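Local structure of hypothetical conserved protein (Geobacillus kaustophilus, 2PCS) at residues A[36-39]-A[45-48]; A[65-70]-A[76-81]. The protein is of unknown function but belongs to the CoxG family of Bet v 1-like proteins and probably binds a ligand in the cavity of its fold. All coordinates share one frame; numbering follows the deposited sequence.

Interaction 1 (A[36-39]-A[45-48]); sequences KSLE and KYKA
Glu39 and Lys47 form the antiparallel hydrogen-bonded pair of a beta hairpin. The hairpin joins strands 35-42 and 45-52 at one end of the antiparallel sheet in this Bet v 1-like fold. Glu39 N donates to Lys47 O at 2.8 Å, nearly straight at 165°. Lys47 N returns a bond to Glu39 O at 2.7 Å, with an N-H...O angle of 152°. Glu39 O also receives a CA-H...O contact from Tyr46, and Lys47 O receives one from Leu38.

Tyr46 CG stands anti to the carbonyl carbon (chi1 -50°), which brings the side chain alongside Glu39. Its CB lies 3.5 Å from Glu39 O. The modelled closeness of the Leu38 CD2 methyl to Tyr46 CB is doubtful. The ring passes the Glu39 peptide obliquely, with Tyr46 CD2 4.1 Å from Glu39 C. Beyond the two segments Tyr46 touches Leu40 and Pro25.

Leu38 and Ala48 share the face that looks toward helix 25-31, with Leu38 CD2 3.9 Å from Ala48 CB. An unidentified bound ligand lies near the Leu38 side chain. Glu39 and Lys47 occupy the other, exposed face. Their charged ends do not meet: Glu39 OE1 is 6.6 Å from Lys47 NZ.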
loop_
_atom_site.group_PDB
_atom_site.type_symbol
_atom_site.label_atom_id
_atom_site.label_comp_id
_atom_site.label_asym_id
_atom_site.label_seq_id
_atom_site.Cartn_x
_atom_site.Cartn_y
_atom_site.Cartn_z
ATOM N N LYS A 36 -11.004 6.020 -5.315
ATOM C CA LYS A 36 -12.119 6.959 -5.385
ATOM C C LYS A 36 -12.796 6.969 -4.032
ATOM O O LYS A 36 -13.110 8.037 -3.500
ATOM C CB LYS A 36 -13.117 6.551 -6.466
ATOM C CG LYS A 36 -12.954 7.234 -7.830
ATOM C CD LYS A 36 -14.341 7.230 -8.567
ATOM C CE LYS A 36 -14.547 8.373 -9.607
ATOM N NZ LYS A 36 -15.983 8.369 -10.081
ATOM N N SER A 37 -12.996 5.777 -3.464
ATOM C CA SER A 37 -13.479 5.649 -2.090
ATOM C C SER A 37 -12.926 4.412 -1.375
ATOM O O SER A 37 -12.685 3.373 -2.010
ATOM C CB SER A 37 -15.003 5.625 -2.062
ATOM O OG SER A 37 -15.500 4.888 -3.163
ATOM N N LEU A 38 -12.713 4.565 -0.059
ATOM C CA LEU A 38 -12.476 3.467 0.880
ATOM C C LEU A 38 -13.660 3.411 1.820
ATOM O O LEU A 38 -13.802 4.273 2.675
ATOM C CB LEU A 38 -11.219 3.701 1.728
ATOM C CG LEU A 38 -9.947 2.859 1.585
ATOM C CD1 LEU A 38 -8.973 3.203 2.707
ATOM C CD2 LEU A 38 -10.216 1.358 1.572
ATOM N N GLU A 39 -14.498 2.396 1.673
ATOM C CA GLU A 39 -15.639 2.194 2.555
ATOM C C GLU A 39 -15.334 1.108 3.589
ATOM O O GLU A 39 -14.985 -0.030 3.243
ATOM C CB GLU A 39 -16.883 1.813 1.727
ATOM C CG GLU A 39 -18.219 1.812 2.476
ATOM C CD GLU A 39 -19.278 0.842 1.883
ATOM O OE1 GLU A 39 -19.080 0.311 0.752
ATOM O OE2 GLU A 39 -20.317 0.607 2.569
ATOM N N LYS A 45 -11.573 -3.469 7.914
ATOM C CA LYS A 45 -11.847 -4.064 6.596
ATOM C C LYS A 45 -12.546 -3.034 5.733
ATOM O O LYS A 45 -13.618 -2.543 6.102
ATOM C CB LYS A 45 -12.717 -5.294 6.730
ATOM C CG LYS A 45 -12.837 -6.132 5.491
ATOM C CD LYS A 45 -13.665 -7.356 5.843
ATOM C CE LYS A 45 -13.730 -8.408 4.767
ATOM N NZ LYS A 45 -13.579 -9.773 5.388
ATOM N N TYR A 46 -11.921 -2.692 4.605
ATOM C CA TYR A 46 -12.451 -1.687 3.701
ATOM C C TYR A 46 -12.657 -2.254 2.309
ATOM O O TYR A 46 -12.101 -3.300 1.953
ATOM C CB TYR A 46 -11.540 -0.459 3.629
ATOM C CG TYR A 46 -11.196 0.044 4.987
ATOM C CD1 TYR A 46 -10.331 -0.690 5.812
ATOM C CD2 TYR A 46 -11.749 1.222 5.476
ATOM C CE1 TYR A 46 -10.040 -0.291 7.084
ATOM C CE2 TYR A 46 -11.443 1.658 6.770
ATOM C CZ TYR A 46 -10.580 0.884 7.567
ATOM O OH TYR A 46 -10.242 1.274 8.857
ATOM N N LYS A 47 -13.477 -1.525 1.553
ATOM C CA LYS A 47 -13.741 -1.786 0.170
ATOM C C LYS A 47 -13.240 -0.541 -0.544
ATOM O O LYS A 47 -13.626 0.594 -0.243
ATOM C CB LYS A 47 -15.229 -2.028 -0.095
ATOM C CG LYS A 47 -15.585 -2.397 -1.565
ATOM C CD LYS A 47 -16.769 -3.339 -1.611
ATOM C CE LYS A 47 -17.675 -3.132 -2.842
ATOM N NZ LYS A 47 -17.729 -4.340 -3.743
ATOM N N ALA A 48 -12.323 -0.776 -1.461
ATOM C CA ALA A 48 -11.766 0.292 -2.232
ATOM C C ALA A 48 -12.258 0.170 -3.686
ATOM O O ALA A 48 -12.288 -0.926 -4.265
ATOM C CB ALA A 48 -10.262 0.251 -2.133
#

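Interaction 2 (A[65-70]-A[76-81]); sequences IEVTDI and YKLLVN
Four backbone hydrogen bonds hold strand 65-68 against strand 76-81. Glu66 N reaches Leu79 O at 2.8 Å, nearly in line with the carbonyl, and Leu79 N returns a bond to Glu66 O. Thr68 and Lys77 repeat the exchange, each N donating to the other's O at 2.9 Å. In this second pair the donors are tilted more than 30° from the carbonyl planes.

Asp69 adds a salt bridge at the turn end, with OD2 3.6 Å from Lys77 NZ. The same OD2 is hydrogen-bonded to His75, so the carboxylate is shared. The extended Lys77 chain crosses Asp69 and packs its CG 3.9 Å from Asp69 CB. Thr68 OG1 lies 3.6 Å from Lys77 CB, a contact with carbon.

On the face of Thr68 and Lys77, Glu66 and Leu79 run side by side, and Glu66 OE2 ends 3.7 Å from Leu79 CD1.

The other face is apolar and carries Ile65, Val67, Leu78 and Val80. The two methyls of Val67 divide the work. With CG1 anti to the backbone N (chi1 -162°), CG1 meets Tyr76 CD2 obliquely at 3.7 Å. CG2 instead packs on Leu78 CD2, which also sits in plane at the Tyr76 ring edge. Trp19 meets the Tyr76 ring with its plane at about 80°, and an unidentified ligand is bound close by. This two-faced antiparallel hairpin is consistent with a wall of the ligand-binding cavity in a Bet v 1-like fold.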
loop_
_atom_site.group_PDB
_atom_site.type_symbol
_atom_site.label_atom_id
_atom_site.label_comp_id
_atom_site.label_asym_id
_atom_site.label_seq_id
_atom_site.Cartn_x
_atom_site.Cartn_y
_atom_site.Cartn_z
ATOM N N ILE A 65 -9.520 -4.676 1.448
ATOM C CA ILE A 65 -8.289 -4.444 2.204
ATOM C C ILE A 65 -8.604 -4.644 3.667
ATOM O O ILE A 65 -9.401 -3.869 4.211
ATOM C CB ILE A 65 -7.787 -2.975 2.008
ATOM C CG1 ILE A 65 -7.682 -2.637 0.522
ATOM C CG2 ILE A 65 -6.452 -2.747 2.718
ATOM C CD1 ILE A 65 -7.465 -1.159 0.265
ATOM N N GLU A 66 -8.008 -5.685 4.272
ATOM C CA GLU A 66 -8.084 -5.946 5.716
ATOM C C GLU A 66 -6.765 -5.658 6.471
ATOM O O GLU A 66 -5.735 -6.227 6.151
ATOM C CB GLU A 66 -8.535 -7.372 6.018
ATOM C CG GLU A 66 -9.018 -7.484 7.487
ATOM C CD GLU A 66 -9.390 -8.903 7.929
ATOM O OE1 GLU A 66 -9.743 -9.104 9.149
ATOM O OE2 GLU A 66 -9.313 -9.815 7.059
ATOM N N VAL A 67 -6.826 -4.763 7.457
ATOM C CA VAL A 67 -5.721 -4.514 8.398
ATOM C C VAL A 67 -5.772 -5.511 9.577
ATOM O O VAL A 67 -6.725 -5.516 10.317
ATOM C CB VAL A 67 -5.739 -3.031 8.890
ATOM C CG1 VAL A 67 -4.408 -2.629 9.490
ATOM C CG2 VAL A 67 -6.055 -2.082 7.730
ATOM N N THR A 68 -4.779 -6.388 9.729
ATOM C CA THR A 68 -4.749 -7.343 10.836
ATOM C C THR A 68 -3.425 -7.270 11.675
ATOM O O THR A 68 -2.542 -6.490 11.342
ATOM C CB THR A 68 -4.936 -8.756 10.314
ATOM O OG1 THR A 68 -3.772 -9.150 9.589
ATOM C CG2 THR A 68 -6.097 -8.820 9.368
ATOM N N ASP A 69 -3.327 -8.059 12.762
ATOM C CA ASP A 69 -2.149 -8.169 13.644
ATOM C C ASP A 69 -1.675 -6.781 14.051
ATOM O O ASP A 69 -0.519 -6.464 14.023
ATOM C CB ASP A 69 -1.049 -8.988 12.925
ATOM C CG ASP A 69 0.013 -9.571 13.870
ATOM O OD1 ASP A 69 -0.289 -9.884 15.042
ATOM O OD2 ASP A 69 1.178 -9.753 13.425
ATOM N N ILE A 70 -2.609 -5.941 14.428
ATOM C CA ILE A 70 -2.358 -4.533 14.554
ATOM C C ILE A 70 -1.705 -4.246 15.872
ATOM O O ILE A 70 -2.334 -4.464 16.931
ATOM C CB ILE A 70 -3.634 -3.751 14.543
ATOM C CG1 ILE A 70 -4.393 -3.930 13.195
ATOM C CG2 ILE A 70 -3.301 -2.326 14.846
ATOM C CD1 ILE A 70 -5.679 -3.009 13.011
ATOM N N TYR A 76 1.844 -3.631 11.518
ATOM C CA TYR A 76 0.590 -4.308 11.098
ATOM C C TYR A 76 0.760 -5.210 9.887
ATOM O O TYR A 76 1.835 -5.257 9.267
ATOM C CB TYR A 76 -0.544 -3.331 10.911
ATOM C CG TYR A 76 -0.258 -2.289 9.868
ATOM C CD1 TYR A 76 0.586 -1.181 10.154
ATOM C CD2 TYR A 76 -0.797 -2.402 8.584
ATOM C CE1 TYR A 76 0.860 -0.199 9.170
ATOM C CE2 TYR A 76 -0.549 -1.440 7.600
ATOM C CZ TYR A 76 0.287 -0.353 7.886
ATOM O OH TYR A 76 0.511 0.587 6.902
ATOM N N LYS A 77 -0.288 -5.989 9.584
ATOM C CA LYS A 77 -0.332 -6.798 8.386
ATOM C C LYS A 77 -1.502 -6.368 7.526
ATOM O O LYS A 77 -2.475 -5.859 8.034
ATOM C CB LYS A 77 -0.400 -8.278 8.729
ATOM C CG LYS A 77 0.820 -8.733 9.482
ATOM C CD LYS A 77 0.812 -10.263 9.659
ATOM C CE LYS A 77 2.176 -10.859 10.060
ATOM N NZ LYS A 77 1.924 -12.122 10.875
ATOM N N LEU A 78 -1.372 -6.533 6.207
ATOM C CA LEU A 78 -2.444 -6.206 5.261
ATOM C C LEU A 78 -2.819 -7.415 4.450
ATOM O O LEU A 78 -1.934 -8.123 3.984
ATOM C CB LEU A 78 -2.027 -5.100 4.282
ATOM C CG LEU A 78 -1.999 -3.650 4.729
ATOM C CD1 LEU A 78 -1.799 -2.876 3.418
ATOM C CD2 LEU A 78 -3.260 -3.091 5.521
ATOM N N LEU A 79 -4.116 -7.652 4.275
ATOM C CA LEU A 79 -4.577 -8.679 3.321
ATOM C C LEU A 79 -5.354 -7.948 2.271
ATOM O O LEU A 79 -6.251 -7.167 2.611
ATOM C CB LEU A 79 -5.467 -9.718 3.993
ATOM C CG LEU A 79 -4.966 -10.344 5.315
ATOM C CD1 LEU A 79 -6.069 -11.244 5.929
ATOM C CD2 LEU A 79 -3.673 -11.179 5.053
ATOM N N VAL A 80 -4.952 -8.130 1.011
ATOM C CA VAL A 80 -5.610 -7.484 -0.116
ATOM C C VAL A 80 -6.161 -8.499 -1.165
ATOM O O VAL A 80 -5.411 -9.361 -1.648
ATOM C CB VAL A 80 -4.729 -6.461 -0.849
ATOM C CG1 VAL A 80 -5.522 -5.867 -2.046
ATOM C CG2 VAL A 80 -4.244 -5.325 0.070
ATOM N N ASN A 81 -7.469 -8.388 -1.461
ATOM C CA ASN A 81 -8.139 -9.107 -2.566
ATOM C C ASN A 81 -8.734 -8.106 -3.544
ATOM O O ASN A 81 -9.663 -7.387 -3.211
ATOM C CB ASN A 81 -9.214 -10.048 -2.044
ATOM C CG ASN A 81 -8.658 -11.089 -1.108
ATOM O OD1 ASN A 81 -8.696 -10.919 0.111
ATOM N ND2 ASN A 81 -8.117 -12.178 -1.665
#

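How the interactions relate
Interaction 1 comes first along the chain and closes before interaction 2 opens. Each joins two consecutive strands, and all four strands lie next to one another in one antiparallel sheet, in the order 35-42, 45-52, 59-71, 75-84. The two centres are 13 Å apart. The central pair of strands links the contacts directly. Tyr46 N probably donates a hydrogen bond to Ile65 O at 2.8 Å, and Ile65 CD1 packs 3.9 Å from Ala48 CB. Leu38, Ala48, Ile65, Val67 and Leu78 thus continue one apolar face across both hairpins. Unidentified ligand lies near Leu38 and near Tyr76, consistent with this face lining a binding cavity.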